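Long-range contacts in lactate dehydrogenase, adjacent gene encodes predicted malate dehydrogenase (Cryptosporidium parvum, PDB 4ND2), which probably catalyses the reversible, NAD-dependent interconversion of (S)-lactate and pyruvate, as a member of the lactate/malate dehydrogenase superfamily: residues V254-Y265 with V283-L291; F162-A171 with S187-F198. All coordinates share one frame; numbering follows the deposited sequence.

How the contacts relate
Both contacts belong to the alpha/beta C-terminal domain of the lactate/malate dehydrogenase fold, and they follow one another in series: contact 2 closes before contact 1 opens. Contact 2 lies in the antiparallel sheet that holds strands 169-174 and 189-190, whereas contact 1 spans the two outermost strands of the three-stranded sheet 253-261, 270-279 and 284-286. Their centres lie about 22 Å apart, yet the two meet where Leu289 packs on Ser187. The assembly has four chains, and across one of its interfaces Val254 and Asp168 join contact 1 of one subunit to contact 2 of another, so the two regions meet again between chains.

Contact 1 (V254-Y265 with V283-L291); sequences VVPCSAFCSNHY and VEDILELDL
The imidazole of His264 overlaps the side chain of Ile286, whose CB lies over one ring face in a CH-pi contact, 4.1 Å from the centroid of that ring. The contact joins the two outer strands of a three-stranded antiparallel sheet of the C-terminal domain; with strand 270-279 in between, they meet through side chains and through the loops that follow each strand. At the edge of the same imidazole, His264 ND1 donates to Glu288 OE2 at 2.9 Å, a His-carboxylate hydrogen bond in which ND1 approaches OE2 from the anti side, somewhat out of the carboxylate plane, with ring and carboxylate planes 77° apart. Glu288 reaches the ring by an extended chain (chi2 179°). Ile286 CD1 rests on Phe260 O and Cys261 CA, and its CG2 on Tyr265 CE1, while Leu291 CD1 lies in the plane of the tyrosine ring, at its edge. On the flank, both Val254 methyls touch Leu287 CD1, the two side chains crossing at about a right angle; Val190 of the second subunit also packs on Leu287. The hydroxyl of Tyr265 is gripped twice by the backbone: OH donates to Leu287 O at 2.6 Å and accepts from Leu289 N at 3.0 Å, the latter bond nearly straight at 170°.

Contact 2 (F162-A171 with S187-F198); sequences FGVNASDVSA and SVSVGGVPLSSF
Strand 169-174 runs antiparallel to strand 189-190, with Ser170 and Ser189 as a hydrogen-bonded pair and Val169 and Val190 as a non-hydrogen-bonded pair whose CA atoms are 4.5 Å apart. They are inner strands of the small antiparallel sheet of the C-terminal domain, and a type I' turn from Val190 to Val193 leads on to strand 193-194. Ser170 N gives to Ser189 O and Ser189 N to Ser170 O, while the backbone N of Gly191, the second residue of the turn, bonds Asp168 O at 3.0 Å. The carboxylate of Asp168 points elsewhere: its OD2 accepts from Val254 N of the second subunit.

On the apolar face, the side chains of Val169 and Val190 run alongside each other, their CG2 methyls in contact. Val190 branches between two neighbours, CG1 touching Val164 CG2 at 3.9 Å and CG2 touching the ring of Phe162. That ring, at the end of helix 147-162, meets Leu195 CD2 at its edge. Its CE1 and CZ press over one face of the Phe198 ring, the planes inclined at 42° and the centroids 4.2 Å apart; Val193 CG1 covers the opposite face, so the Phe198 ring is sandwiched.

The other face is polar. Ser170 OG stands anti to its own amide nitrogen (chi1 179°), a setting that brings it to two waters, both of which donate to Ser187 O. One lies 2.9 Å from Ser170 OG; the other is only weakly bound to that hydroxyl but sits 2.7 Å from Ser189 OG.

Contact 1 (V254-Y265 with V283-L291)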
loop_
_atom_site.group_PDB
_atom_site.type_symbol
_atom_site.label_atom_id
_atom_site.label_comp_id
_atom_site.label_asym_id
_atom_site.label_seq_id
_atom_site.Cartn_x
_atom_site.Cartn_y
_atom_site.Cartn_z
ATOM N N VAL A 254 -17.542 9.407 3.902
ATOM C CA VAL A 254 -18.109 10.253 4.942
ATOM C C VAL A 254 -16.962 11.024 5.587
ATOM O O VAL A 254 -16.115 10.442 6.267
ATOM C CB VAL A 254 -18.867 9.448 6.016
ATOM C CG1 VAL A 254 -19.414 10.384 7.088
ATOM C CG2 VAL A 254 -19.995 8.644 5.389
ATOM N N VAL A 255 -16.936 12.330 5.354
ATOM C CA VAL A 255 -15.842 13.177 5.805
ATOM C C VAL A 255 -16.374 14.310 6.680
ATOM O O VAL A 255 -17.075 15.194 6.186
ATOM C CB VAL A 255 -15.089 13.777 4.598
ATOM C CG1 VAL A 255 -13.937 14.661 5.062
ATOM C CG2 VAL A 255 -14.578 12.667 3.689
ATOM N N PRO A 256 -16.052 14.287 7.986
ATOM C CA PRO A 256 -16.347 15.470 8.787
ATOM C C PRO A 256 -15.428 16.610 8.358
ATOM O O PRO A 256 -14.209 16.471 8.415
ATOM C CB PRO A 256 -16.048 15.027 10.228
ATOM C CG PRO A 256 -15.797 13.558 10.175
ATOM C CD PRO A 256 -15.388 13.238 8.775
ATOM N N CYS A 257 -16.014 17.707 7.891
ATOM C CA CYS A 257 -15.240 18.867 7.456
ATOM C C CYS A 257 -16.096 20.130 7.520
ATOM O O CYS A 257 -17.320 20.056 7.694
ATOM C CB CYS A 257 -14.690 18.651 6.040
ATOM S SG CYS A 257 -15.912 18.668 4.711
ATOM N N SER A 258 -15.447 21.285 7.401
ATOM C CA SER A 258 -16.158 22.556 7.412
ATOM C C SER A 258 -16.770 22.767 6.033
ATOM O O SER A 258 -16.055 23.024 5.061
ATOM C CB SER A 258 -15.222 23.707 7.787
ATOM O OG SER A 258 -15.952 24.908 7.984
ATOM N N ALA A 259 -18.092 22.620 5.953
ATOM C CA ALA A 259 -18.817 22.716 4.688
ATOM C C ALA A 259 -20.025 23.635 4.825
ATOM O O ALA A 259 -20.485 23.909 5.934
ATOM C CB ALA A 259 -19.262 21.337 4.233
ATOM N N PHE A 260 -20.534 24.100 3.689
ATOM C CA PHE A 260 -21.670 25.019 3.668
ATOM C C PHE A 260 -22.970 24.264 3.951
ATOM O O PHE A 260 -23.474 23.531 3.098
ATOM C CB PHE A 260 -21.744 25.754 2.327
ATOM C CG PHE A 260 -22.681 26.930 2.330
ATOM C CD1 PHE A 260 -23.855 26.907 1.586
ATOM C CD2 PHE A 260 -22.392 28.064 3.080
ATOM C CE1 PHE A 260 -24.720 27.992 1.588
ATOM C CE2 PHE A 260 -23.252 29.152 3.087
ATOM C CZ PHE A 260 -24.418 29.115 2.341
ATOM N N CYS A 261 -23.495 24.455 5.160
ATOM C CA CYS A 261 -24.661 23.725 5.651
ATOM C C CYS A 261 -25.914 24.601 5.574
ATOM O O CYS A 261 -25.988 25.641 6.236
ATOM C CB CYS A 261 -24.404 23.290 7.092
ATOM S SG CYS A 261 -25.652 22.183 7.776
ATOM N N SER A 262 -26.896 24.174 4.777
ATOM C CA SER A 262 -28.071 25.004 4.464
ATOM C C SER A 262 -29.423 24.438 4.913
ATOM O O SER A 262 -30.327 25.207 5.237
ATOM C CB SER A 262 -28.126 25.284 2.960
ATOM O OG SER A 262 -27.089 26.169 2.578
ATOM N N ASN A 263 -29.579 23.117 4.908
ATOM C CA ASN A 263 -30.862 22.499 5.270
ATOM C C ASN A 263 -30.721 21.424 6.345
ATOM O O ASN A 263 -31.498 20.471 6.383
ATOM C CB ASN A 263 -31.527 21.909 4.023
ATOM C CG ASN A 263 -31.903 22.968 3.003
ATOM O OD1 ASN A 263 -32.552 23.962 3.335
ATOM N ND2 ASN A 263 -31.507 22.755 1.753
ATOM N N HIS A 264 -29.729 21.587 7.217
ATOM C CA HIS A 264 -29.449 20.615 8.270
ATOM C C HIS A 264 -29.009 21.331 9.541
ATOM O O HIS A 264 -28.554 22.473 9.487
ATOM C CB HIS A 264 -28.351 19.636 7.832
ATOM C CG HIS A 264 -28.486 19.155 6.420
ATOM N ND1 HIS A 264 -29.212 18.034 6.080
ATOM C CD2 HIS A 264 -27.981 19.640 5.261
ATOM C CE1 HIS A 264 -29.149 17.848 4.774
ATOM N NE2 HIS A 264 -28.409 18.811 4.253
ATOM N N TYR A 265 -29.157 20.652 10.677
ATOM C CA TYR A 265 -28.710 21.154 11.984
ATOM C C TYR A 265 -29.273 22.530 12.368
ATOM O O TYR A 265 -28.650 23.268 13.132
ATOM C CB TYR A 265 -27.175 21.164 12.054
ATOM C CG TYR A 265 -26.556 19.800 11.845
ATOM C CD1 TYR A 265 -26.028 19.432 10.612
ATOM C CD2 TYR A 265 -26.514 18.870 12.881
ATOM C CE1 TYR A 265 -25.466 18.179 10.418
ATOM C CE2 TYR A 265 -25.957 17.616 12.697
ATOM C CZ TYR A 265 -25.433 17.275 11.464
ATOM O OH TYR A 265 -24.882 16.031 11.282
ATOM N N VAL A 283 -18.244 18.414 -2.201
ATOM C CA VAL A 283 -19.184 18.109 -1.122
ATOM C C VAL A 283 -20.541 17.816 -1.757
ATOM O O VAL A 283 -21.197 18.716 -2.273
ATOM C CB VAL A 283 -19.299 19.273 -0.111
ATOM C CG1 VAL A 283 -20.344 18.959 0.956
ATOM C CG2 VAL A 283 -17.948 19.550 0.536
ATOM N N GLU A 284 -20.946 16.551 -1.724
ATOM C CA GLU A 284 -22.134 16.094 -2.451
ATOM C C GLU A 284 -23.375 15.940 -1.565
ATOM O O GLU A 284 -24.498 15.929 -2.071
ATOM C CB GLU A 284 -21.818 14.784 -3.179
ATOM C CG GLU A 284 -20.763 14.966 -4.263
ATOM C CD GLU A 284 -20.340 13.675 -4.937
ATOM O OE1 GLU A 284 -19.424 13.733 -5.783
ATOM O OE2 GLU A 284 -20.912 12.608 -4.634
ATOM N N ASP A 285 -23.176 15.823 -0.254
ATOM C CA ASP A 285 -24.288 15.720 0.690
ATOM C C ASP A 285 -23.799 15.976 2.113
ATOM O O ASP A 285 -22.593 15.969 2.372
ATOM C CB ASP A 285 -24.935 14.327 0.600
ATOM C CG ASP A 285 -26.413 14.324 0.996
ATOM O OD1 ASP A 285 -26.992 13.221 1.083
ATOM O OD2 ASP A 285 -27.000 15.404 1.218
ATOM N N ILE A 286 -24.739 16.219 3.023
ATOM C CA ILE A 286 -24.448 16.332 4.451
ATOM C C ILE A 286 -25.369 15.384 5.217
ATOM O O ILE A 286 -26.575 15.363 4.971
ATOM C CB ILE A 286 -24.647 17.777 4.956
ATOM C CG1 ILE A 286 -23.569 18.695 4.369
ATOM C CG2 ILE A 286 -24.603 17.828 6.482
ATOM C CD1 ILE A 286 -23.850 20.172 4.543
ATOM N N LEU A 287 -24.798 14.609 6.138
ATOM C CA LEU A 287 -25.570 13.672 6.954
ATOM C C LEU A 287 -26.029 14.323 8.258
ATOM O O LEU A 287 -25.309 15.138 8.839
ATOM C CB LEU A 287 -24.742 12.426 7.276
ATOM C CG LEU A 287 -24.157 11.660 6.089
ATOM C CD1 LEU A 287 -23.426 10.421 6.583
ATOM C CD2 LEU A 287 -25.238 11.282 5.087
ATOM N N GLU A 288 -27.222 13.941 8.713
ATOM C CA GLU A 288 -27.804 14.476 9.945
ATOM C C GLU A 288 -27.660 13.484 11.098
ATOM O O GLU A 288 -28.380 12.485 11.160
ATOM C CB GLU A 288 -29.288 14.799 9.737
ATOM C CG GLU A 288 -29.556 15.819 8.642
ATOM C CD GLU A 288 -31.035 16.104 8.425
ATOM O OE1 GLU A 288 -31.890 15.334 8.916
ATOM O OE2 GLU A 288 -31.343 17.109 7.745
ATOM N N LEU A 289 -26.731 13.768 12.009
ATOM C CA LEU A 289 -26.545 12.956 13.212
ATOM C C LEU A 289 -27.736 13.092 14.158
ATOM O O LEU A 289 -28.427 14.108 14.155
ATOM C CB LEU A 289 -25.271 13.371 13.955
ATOM C CG LEU A 289 -23.932 13.089 13.269
ATOM C CD1 LEU A 289 -22.802 13.786 14.011
ATOM C CD2 LEU A 289 -23.675 11.593 13.184
ATOM N N ASP A 290 -27.961 12.060 14.966
ATOM C CA ASP A 290 -29.013 12.079 15.976
ATOM C C ASP A 290 -28.456 12.701 17.251
ATOM O O ASP A 290 -27.855 12.015 18.076
ATOM C CB ASP A 290 -29.521 10.657 16.240
ATOM C CG ASP A 290 -30.768 10.625 17.115
ATOM O OD1 ASP A 290 -31.565 11.589 17.078
ATOM O OD2 ASP A 290 -30.953 9.620 17.836
ATOM N N LEU A 291 -28.647 14.008 17.397
ATOM C CA LEU A 291 -28.107 14.745 18.534
ATOM C C LEU A 291 -29.100 14.800 19.686
ATOM O O LEU A 291 -30.300 14.971 19.475
ATOM C CB LEU A 291 -27.743 16.172 18.119
ATOM C CG LEU A 291 -26.692 16.319 17.017
ATOM C CD1 LEU A 291 -26.492 17.788 16.674
ATOM C CD2 LEU A 291 -25.377 15.674 17.434
#

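Contact 2 (F162-A171 with S187-F198)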
loop_
_atom_site.group_PDB
_atom_site.type_symbol
_atom_site.label_atom_id
_atom_site.label_comp_id
_atom_site.label_asym_id
_atom_site.label_seq_id
_atom_site.Cartn_x
_atom_site.Cartn_y
_atom_site.Cartn_z
ATOM N N PHE A 162 -10.084 1.912 25.647
ATOM C CA PHE A 162 -10.506 0.513 25.520
ATOM C C PHE A 162 -9.400 -0.439 25.055
ATOM O O PHE A 162 -9.562 -1.656 25.134
ATOM C CB PHE A 162 -11.706 0.400 24.575
ATOM C CG PHE A 162 -12.966 1.005 25.123
ATOM C CD1 PHE A 162 -13.662 0.375 26.147
ATOM C CD2 PHE A 162 -13.461 2.200 24.617
ATOM C CE1 PHE A 162 -14.826 0.930 26.656
ATOM C CE2 PHE A 162 -14.624 2.756 25.119
ATOM C CZ PHE A 162 -15.309 2.120 26.142
ATOM N N GLY A 163 -8.286 0.109 24.569
ATOM C CA GLY A 163 -7.178 -0.704 24.067
ATOM C C GLY A 163 -7.524 -1.445 22.787
ATOM O O GLY A 163 -7.191 -2.620 22.638
ATOM N N VAL A 164 -8.186 -0.751 21.863
ATOM C CA VAL A 164 -8.607 -1.329 20.586
ATOM C C VAL A 164 -8.125 -0.491 19.401
ATOM O O VAL A 164 -7.725 0.662 19.557
ATOM C CB VAL A 164 -10.145 -1.470 20.490
ATOM C CG1 VAL A 164 -10.668 -2.385 21.589
ATOM C CG2 VAL A 164 -10.835 -0.111 20.548
ATOM N N ASN A 165 -8.181 -1.090 18.216
ATOM C CA ASN A 165 -7.867 -0.405 16.967
ATOM C C ASN A 165 -8.787 0.804 16.775
ATOM O O ASN A 165 -10.011 0.658 16.737
ATOM C CB ASN A 165 -8.024 -1.385 15.800
ATOM C CG ASN A 165 -7.681 -0.773 14.456
ATOM O OD1 ASN A 165 -7.212 0.361 14.367
ATOM N ND2 ASN A 165 -7.917 -1.533 13.394
ATOM N N ALA A 166 -8.193 1.991 16.657
ATOM C CA ALA A 166 -8.958 3.234 16.494
ATOM C C ALA A 166 -9.825 3.235 15.239
ATOM O O ALA A 166 -10.867 3.891 15.204
ATOM C CB ALA A 166 -8.027 4.436 16.491
ATOM N N SER A 167 -9.405 2.491 14.217
ATOM C CA SER A 167 -10.192 2.351 12.991
ATOM C C SER A 167 -11.564 1.711 13.242
ATOM O O SER A 167 -12.481 1.892 12.448
ATOM C CB SER A 167 -9.419 1.543 11.942
ATOM O OG SER A 167 -8.247 2.236 11.526
ATOM N N ASP A 168 -11.696 0.973 14.344
ATOM C CA ASP A 168 -12.963 0.333 14.708
ATOM C C ASP A 168 -13.813 1.163 15.677
ATOM O O ASP A 168 -14.849 0.696 16.153
ATOM C CB ASP A 168 -12.693 -1.056 15.292
ATOM C CG ASP A 168 -12.052 -1.991 14.282
ATOM O OD1 ASP A 168 -12.511 -2.008 13.120
ATOM O OD2 ASP A 168 -11.092 -2.702 14.647
ATOM N N VAL A 169 -13.372 2.385 15.968
ATOM C CA VAL A 169 -14.175 3.343 16.719
ATOM C C VAL A 169 -14.821 4.311 15.737
ATOM O O VAL A 169 -14.132 4.918 14.912
ATOM C CB VAL A 169 -13.325 4.148 17.722
ATOM C CG1 VAL A 169 -14.179 5.194 18.434
ATOM C CG2 VAL A 169 -12.664 3.215 18.726
ATOM N N SER A 170 -16.143 4.438 15.823
ATOM C CA SER A 170 -16.885 5.447 15.076
ATOM C C SER A 170 -17.171 6.606 16.022
ATOM O O SER A 170 -17.760 6.408 17.087
ATOM C CB SER A 170 -18.198 4.868 14.546
ATOM O OG SER A 170 -18.950 5.848 13.844
ATOM N N ALA A 171 -16.734 7.806 15.646
ATOM C CA ALA A 171 -16.932 8.994 16.477
ATOM C C ALA A 171 -16.783 10.269 15.649
ATOM O O ALA A 171 -15.868 10.381 14.833
ATOM C CB ALA A 171 -15.949 8.999 17.635
ATOM N N SER A 187 -23.396 9.356 19.623
ATOM C CA SER A 187 -23.278 8.504 18.439
ATOM C C SER A 187 -21.920 7.800 18.333
ATOM O O SER A 187 -21.557 7.311 17.265
ATOM C CB SER A 187 -23.529 9.333 17.181
ATOM O OG SER A 187 -22.600 10.396 17.089
ATOM N N VAL A 188 -21.173 7.751 19.433
ATOM C CA VAL A 188 -19.930 6.988 19.477
ATOM C C VAL A 188 -20.253 5.495 19.541
ATOM O O VAL A 188 -21.172 5.082 20.249
ATOM C CB VAL A 188 -19.066 7.382 20.696
ATOM C CG1 VAL A 188 -17.922 6.399 20.907
ATOM C CG2 VAL A 188 -18.527 8.796 20.528
ATOM N N SER A 189 -19.503 4.692 18.794
ATOM C CA SER A 189 -19.580 3.240 18.930
ATOM C C SER A 189 -18.213 2.594 18.727
ATOM O O SER A 189 -17.374 3.113 17.991
ATOM C CB SER A 189 -20.616 2.643 17.972
ATOM O OG SER A 189 -20.352 2.986 16.627
ATOM N N VAL A 190 -17.996 1.477 19.419
ATOM C CA VAL A 190 -16.772 0.694 19.301
ATOM C C VAL A 190 -17.163 -0.702 18.830
ATOM O O VAL A 190 -17.702 -1.499 19.601
ATOM C CB VAL A 190 -16.016 0.597 20.642
ATOM C CG1 VAL A 190 -14.707 -0.162 20.461
ATOM C CG2 VAL A 190 -15.764 1.985 21.221
ATOM N N GLY A 191 -16.910 -0.984 17.555
ATOM C CA GLY A 191 -17.320 -2.248 16.949
ATOM C C GLY A 191 -18.822 -2.484 16.975
ATOM O O GLY A 191 -19.269 -3.632 16.987
ATOM N N GLY A 192 -19.599 -1.401 16.980
ATOM C CA GLY A 192 -21.057 -1.480 17.061
ATOM C C GLY A 192 -21.639 -1.256 18.451
ATOM O O GLY A 192 -22.847 -1.069 18.586
ATOM N N VAL A 193 -20.795 -1.269 19.481
ATOM C CA VAL A 193 -21.247 -1.113 20.867
ATOM C C VAL A 193 -21.227 0.362 21.288
ATOM O O VAL A 193 -20.186 1.013 21.187
ATOM C CB VAL A 193 -20.357 -1.913 21.841
ATOM C CG1 VAL A 193 -20.864 -1.777 23.272
ATOM C CG2 VAL A 193 -20.298 -3.379 21.434
ATOM N N PRO A 194 -22.358 0.884 21.769
ATOM C CA PRO A 194 -22.420 2.285 22.196
ATOM C C PRO A 194 -21.813 2.519 23.582
ATOM O O PRO A 194 -21.690 1.580 24.371
ATOM C CB PRO A 194 -23.921 2.579 22.204
ATOM C CG PRO A 194 -24.550 1.267 22.521
ATOM C CD PRO A 194 -23.669 0.218 21.903
ATOM N N LEU A 195 -21.439 3.762 23.872
ATOM C CA LEU A 195 -20.832 4.100 25.164
ATOM C C LEU A 195 -21.748 3.777 26.348
ATOM O O LEU A 195 -21.268 3.392 27.415
ATOM C CB LEU A 195 -20.421 5.577 25.210
ATOM C CG LEU A 195 -19.195 5.968 24.380
ATOM C CD1 LEU A 195 -19.035 7.481 24.363
ATOM C CD2 LEU A 195 -17.933 5.303 24.911
ATOM N N SER A 196 -23.057 3.933 26.156
ATOM C CA SER A 196 -24.038 3.600 27.195
ATOM C C SER A 196 -23.905 2.153 27.671
ATOM O O SER A 196 -24.065 1.877 28.861
ATOM C CB SER A 196 -25.466 3.862 26.702
ATOM O OG SER A 196 -25.775 3.079 25.562
ATOM N N SER A 197 -23.602 1.237 26.750
ATOM C CA SER A 197 -23.400 -0.172 27.101
ATOM C C SER A 197 -22.122 -0.367 27.902
ATOM O O SER A 197 -22.116 -1.098 28.893
ATOM C CB SER A 197 -23.361 -1.060 25.852
ATOM O OG SER A 197 -24.625 -1.102 25.217
ATOM N N PHE A 198 -21.041 0.283 27.474
ATOM C CA PHE A 198 -19.766 0.192 28.184
ATOM C C PHE A 198 -19.864 0.751 29.607
ATOM O O PHE A 198 -19.189 0.260 30.513
ATOM C CB PHE A 198 -18.653 0.912 27.408
ATOM C CG PHE A 198 -18.217 0.189 26.160
ATOM C CD1 PHE A 198 -18.450 0.734 24.905
ATOM C CD2 PHE A 198 -17.569 -1.038 26.243
ATOM C CE1 PHE A 198 -18.043 0.073 23.757
ATOM C CE2 PHE A 198 -17.163 -1.705 25.097
ATOM C CZ PHE A 198 -17.400 -1.148 23.853
HETATM O O HOH W 1 -20.006 8.276 14.983
HETATM O O HOH W 2 -21.665 5.093 15.461
#